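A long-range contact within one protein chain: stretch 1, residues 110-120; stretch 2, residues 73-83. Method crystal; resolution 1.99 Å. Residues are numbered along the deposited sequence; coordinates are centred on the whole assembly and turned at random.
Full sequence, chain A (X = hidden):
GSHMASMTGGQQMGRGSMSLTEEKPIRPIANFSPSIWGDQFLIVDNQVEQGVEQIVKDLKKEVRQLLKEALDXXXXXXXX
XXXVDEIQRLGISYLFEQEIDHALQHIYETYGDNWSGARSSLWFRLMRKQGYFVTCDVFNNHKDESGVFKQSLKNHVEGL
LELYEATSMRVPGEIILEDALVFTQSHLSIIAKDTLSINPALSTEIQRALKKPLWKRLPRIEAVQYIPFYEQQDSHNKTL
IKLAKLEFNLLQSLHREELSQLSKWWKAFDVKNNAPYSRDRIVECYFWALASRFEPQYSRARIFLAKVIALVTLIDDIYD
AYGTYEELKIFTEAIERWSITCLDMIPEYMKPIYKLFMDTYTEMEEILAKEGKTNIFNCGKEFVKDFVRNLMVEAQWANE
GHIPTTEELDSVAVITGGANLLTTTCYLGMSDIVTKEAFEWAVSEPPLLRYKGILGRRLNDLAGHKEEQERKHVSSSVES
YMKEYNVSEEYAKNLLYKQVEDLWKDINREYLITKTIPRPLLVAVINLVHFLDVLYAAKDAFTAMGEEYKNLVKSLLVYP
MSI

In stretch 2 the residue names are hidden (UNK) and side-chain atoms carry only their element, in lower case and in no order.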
# COMPACT_ATOMS: atom_id res chain seq x y z
N THR A 110 26.27 13.51 5.00
CA THR A 110 26.93 14.39 5.96
C THR A 110 27.15 13.70 7.30
O THR A 110 28.23 13.80 7.88
CB THR A 110 26.13 15.69 6.19
OG1 THR A 110 25.89 16.33 4.93
CG2 THR A 110 26.89 16.63 7.12
N TYR A 111 26.14 12.99 7.78
CA TYR A 111 26.21 12.45 9.13
C TYR A 111 26.39 10.94 9.13
O TYR A 111 26.70 10.35 10.16
CB TYR A 111 24.95 12.86 9.93
CG TYR A 111 24.75 14.36 9.97
CD1 TYR A 111 25.41 15.14 10.92
CD2 TYR A 111 23.91 15.00 9.07
CE1 TYR A 111 25.23 16.52 10.96
CE2 TYR A 111 23.72 16.38 9.10
CZ TYR A 111 24.39 17.13 10.06
OH TYR A 111 24.22 18.50 10.10
N GLY A 112 26.21 10.33 7.95
CA GLY A 112 26.21 8.89 7.84
C GLY A 112 25.32 8.24 8.90
O GLY A 112 24.18 8.67 9.12
N ASP A 113 25.85 7.23 9.57
CA ASP A 113 25.11 6.55 10.63
C ASP A 113 25.24 7.27 11.98
O ASP A 113 24.73 6.79 12.99
CB ASP A 113 25.64 5.12 10.76
CG ASP A 113 24.66 4.20 11.46
OD1 ASP A 113 23.43 4.26 11.19
OD2 ASP A 113 25.15 3.40 12.27
N ASN A 114 25.89 8.43 11.99
CA ASN A 114 26.27 9.06 13.27
C ASN A 114 25.51 10.33 13.64
O ASN A 114 26.07 11.21 14.31
CB ASN A 114 27.77 9.34 13.31
CG ASN A 114 28.60 8.10 13.07
OD1 ASN A 114 28.53 7.14 13.84
ND2 ASN A 114 29.40 8.12 12.01
N TRP A 115 24.26 10.44 13.22
CA TRP A 115 23.40 11.52 13.68
C TRP A 115 23.32 11.53 15.20
O TRP A 115 23.12 10.48 15.82
CB TRP A 115 21.97 11.33 13.15
CG TRP A 115 21.03 12.45 13.50
CD1 TRP A 115 20.26 12.56 14.63
CD2 TRP A 115 20.75 13.62 12.71
NE1 TRP A 115 19.52 13.72 14.59
CE2 TRP A 115 19.80 14.38 13.42
CE3 TRP A 115 21.22 14.09 11.47
CZ2 TRP A 115 19.31 15.60 12.93
CZ3 TRP A 115 20.74 15.28 10.99
CH2 TRP A 115 19.79 16.03 11.72
N SER A 116 23.45 12.71 15.79
CA SER A 116 23.28 12.85 17.23
C SER A 116 22.74 14.23 17.55
O SER A 116 23.42 15.03 18.18
CB SER A 116 24.62 12.65 17.95
OG SER A 116 25.53 13.69 17.62
N GLY A 117 21.53 14.52 17.10
CA GLY A 117 20.96 15.82 17.38
C GLY A 117 19.59 15.71 18.02
O GLY A 117 19.19 14.63 18.48
N ALA A 118 18.88 16.83 18.06
CA ALA A 118 17.43 16.79 18.20
C ALA A 118 16.93 15.93 17.05
O ALA A 118 17.65 15.74 16.04
CB ALA A 118 16.84 18.19 18.11
N ARG A 119 15.72 15.41 17.20
CA ARG A 119 15.03 14.68 16.15
C ARG A 119 15.80 13.43 15.73
O ARG A 119 15.79 13.05 14.56
CB ARG A 119 14.78 15.58 14.92
CG ARG A 119 14.46 17.03 15.29
CD ARG A 119 13.20 17.53 14.65
NE ARG A 119 12.02 17.10 15.38
CZ ARG A 119 11.08 17.91 15.83
NH1 ARG A 119 11.16 19.22 15.64
NH2 ARG A 119 10.04 17.40 16.48
N SER A 120 16.45 12.77 16.69
CA SER A 120 17.15 11.54 16.37
C SER A 120 16.17 10.44 15.95
O SER A 120 16.43 9.71 14.98
CB SER A 120 18.12 11.11 17.50
OG SER A 120 17.47 11.06 18.75
N UNK A 73 22.22 25.31 6.02
CA UNK A 73 22.87 25.54 7.32
C UNK A 73 22.73 24.37 8.29
O UNK A 73 21.61 24.04 8.72
c UNK A 73 22.58 26.79 9.51
c UNK A 73 21.15 27.38 7.53
c UNK A 73 21.95 27.94 10.24
c UNK A 73 22.50 26.90 7.98
N UNK A 74 23.87 23.73 8.60
CA UNK A 74 23.92 22.49 9.38
C UNK A 74 23.16 22.62 10.69
O UNK A 74 22.45 21.68 11.07
c UNK A 74 25.20 24.12 8.10
c UNK A 74 26.06 22.91 8.42
c UNK A 74 25.42 22.30 9.63
N UNK A 75 23.29 23.76 11.36
CA UNK A 75 22.50 24.03 12.57
C UNK A 75 21.00 23.81 12.34
O UNK A 75 20.27 23.44 13.27
c UNK A 75 23.79 25.60 14.13
c UNK A 75 22.74 25.46 13.05
s UNK A 75 23.25 24.86 15.70
c UNK A 75 24.43 23.53 15.86
N UNK A 76 20.53 24.03 11.11
CA UNK A 76 19.10 23.89 10.82
C UNK A 76 18.73 22.52 10.25
O UNK A 76 17.60 22.31 9.80
c UNK A 76 18.63 25.02 9.89
n UNK A 76 17.07 29.30 8.48
c UNK A 76 18.52 26.38 10.61
c UNK A 76 18.00 28.19 8.87
c UNK A 76 17.44 27.27 9.96
N UNK A 77 19.66 21.56 10.28
CA UNK A 77 19.34 20.27 9.68
C UNK A 77 18.23 19.50 10.40
O UNK A 77 17.44 18.82 9.76
c UNK A 77 23.23 19.93 7.07
c UNK A 77 20.58 19.41 9.50
c UNK A 77 21.46 19.88 8.38
n UNK A 77 22.70 19.33 8.12
c UNK A 77 21.27 20.84 7.44
n UNK A 77 22.39 20.85 6.64
N UNK A 78 18.16 19.62 11.72
CA UNK A 78 17.07 19.00 12.45
C UNK A 78 15.74 19.61 12.00
O UNK A 78 14.73 18.92 11.83
c UNK A 78 17.27 19.17 13.97
N UNK A 79 15.73 20.93 11.82
CA UNK A 79 14.53 21.60 11.34
C UNK A 79 14.19 21.18 9.92
O UNK A 79 13.02 21.16 9.52
o UNK A 79 14.62 22.85 13.83
c UNK A 79 14.64 23.63 12.88
n UNK A 79 14.66 24.95 13.04
c UNK A 79 14.66 23.13 11.43
N UNK A 80 15.22 20.87 9.13
CA UNK A 80 14.99 20.41 7.76
C UNK A 80 14.27 19.06 7.77
O UNK A 80 13.33 18.83 6.98
c UNK A 80 16.33 19.64 5.62
c UNK A 80 17.74 19.60 5.07
c UNK A 80 15.43 20.32 4.61
c UNK A 80 16.32 20.32 7.00
N UNK A 81 14.70 18.17 8.66
CA UNK A 81 14.06 16.86 8.76
C UNK A 81 12.61 17.03 9.14
O UNK A 81 11.75 16.33 8.63
c UNK A 81 16.73 14.62 10.50
c UNK A 81 16.16 15.49 9.38
c UNK A 81 14.76 15.97 9.78
c UNK A 81 16.08 14.68 8.08
N UNK A 82 12.34 17.95 10.07
CA UNK A 82 10.97 18.21 10.49
C UNK A 82 10.11 18.73 9.34
O UNK A 82 8.94 18.36 9.20
c UNK A 82 10.94 19.19 11.67
n UNK A 82 6.58 18.65 13.09
c UNK A 82 9.58 19.34 12.32
c UNK A 82 7.82 18.05 13.65
c UNK A 82 8.97 17.96 12.64
N UNK A 83 10.69 19.61 8.52
CA UNK A 83 9.97 20.16 7.38
C UNK A 83 9.68 19.06 6.36
O UNK A 83 8.58 19.00 5.80
c UNK A 83 10.24 22.01 5.52
c UNK A 83 11.18 23.17 5.17
c UNK A 83 10.83 21.24 6.71
c UNK A 83 8.87 22.55 5.87
O HOH W 1 13.93 20.52 15.13

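Position 73 has four side-chain carbons, forked at the first, with one arm two carbons long, and none of them reaches stretch 1. Branching at CB with unequal arms identifies isoleucine, I73. At position 74 three carbons close a ring onto the backbone N, and one ring carbon lies near the Y111 hydroxyl; only proline closes such a ring. P74 sits at the start of a 3-10 segment, with its CB 4.0 Å from Y111 OH. Position 75 is unbranched, two carbons, a sulfur and a terminal carbon, exposed and without contact here: methionine, M75. Position 76 carries four carbons in a row ending in nitrogen, touching nothing on stretch 1, the pattern of lysine. K76 occupies the N-cap position of the helix that follows, and its CA-to-CB bond points away from stretch 1.

Position 77 has one carbon followed by a five-membered ring of three carbons and two nitrogens, and one ring nitrogen meets the Y111 hydroxyl; the ring is an imidazole, hence histidine. H77 ND1 lies 2.6 Å from Y111 OH, a hydrogen bond in which either atom could be the donor. The oxygen lies at the edge of the imidazole, near its plane, as a lone pair or N-H on that nitrogen requires. The two rings meet rim to rim, centroids 5.6 Å apart and planes at 88°, so the pairing is not a face stack.

Position 78 bears a single carbon, near W115, A118 and R119, so it is alanine. A78 CB is 4.3 Å from A118 CB and 4.2 Å from W115 CZ2, and the CA atoms of A78 and R119 are 6.0 Å apart, which brings the loop close to the helix. Position 79 shows two carbons, the second carrying one oxygen and one nitrogen, with a water between this group and R119: the amide of asparagine. N79 points away at CB, but its end comes nearer: a water donates to N79 OD1 at 2.8 Å and accepts from R119 NH1 at 3.1 Å.

Position 80 has four carbons forked at the second, buried and out of reach of stretch 1: leucine, L80. Position 81 has the same count and fork, but a branch-end carbon lies over the W115 ring; it is again leucine. L81 CD1 stands over one face of the indole, 3.9 Å from the centroid of the W115 six-membered ring and 27° off its normal, a CH-pi contact. Position 82 has four carbons in a row ending in nitrogen, the last carbon over the R119 guanidinium: lysine. K82 CE lies over one face of that group, 3.7 Å from R119 NH2. Position 83, four carbons forked at the second and without contact, is leucine, L83.

The contact thus uses one side of the helix, where 77, 78, 81 and 82 all point toward stretch 1. Y111 supplies a polar anchor near the helix start, while W115 packs against A78 and L81. The indole is itself tied to the loop by W115 NE1 donating to A118 O at 3.1 Å. R119 crosses A78, its CD 3.5 Å from A78 O, and the two stretches together bury 433 Å².

Stretch 2, residues 73-83: IPMKHANLLKL
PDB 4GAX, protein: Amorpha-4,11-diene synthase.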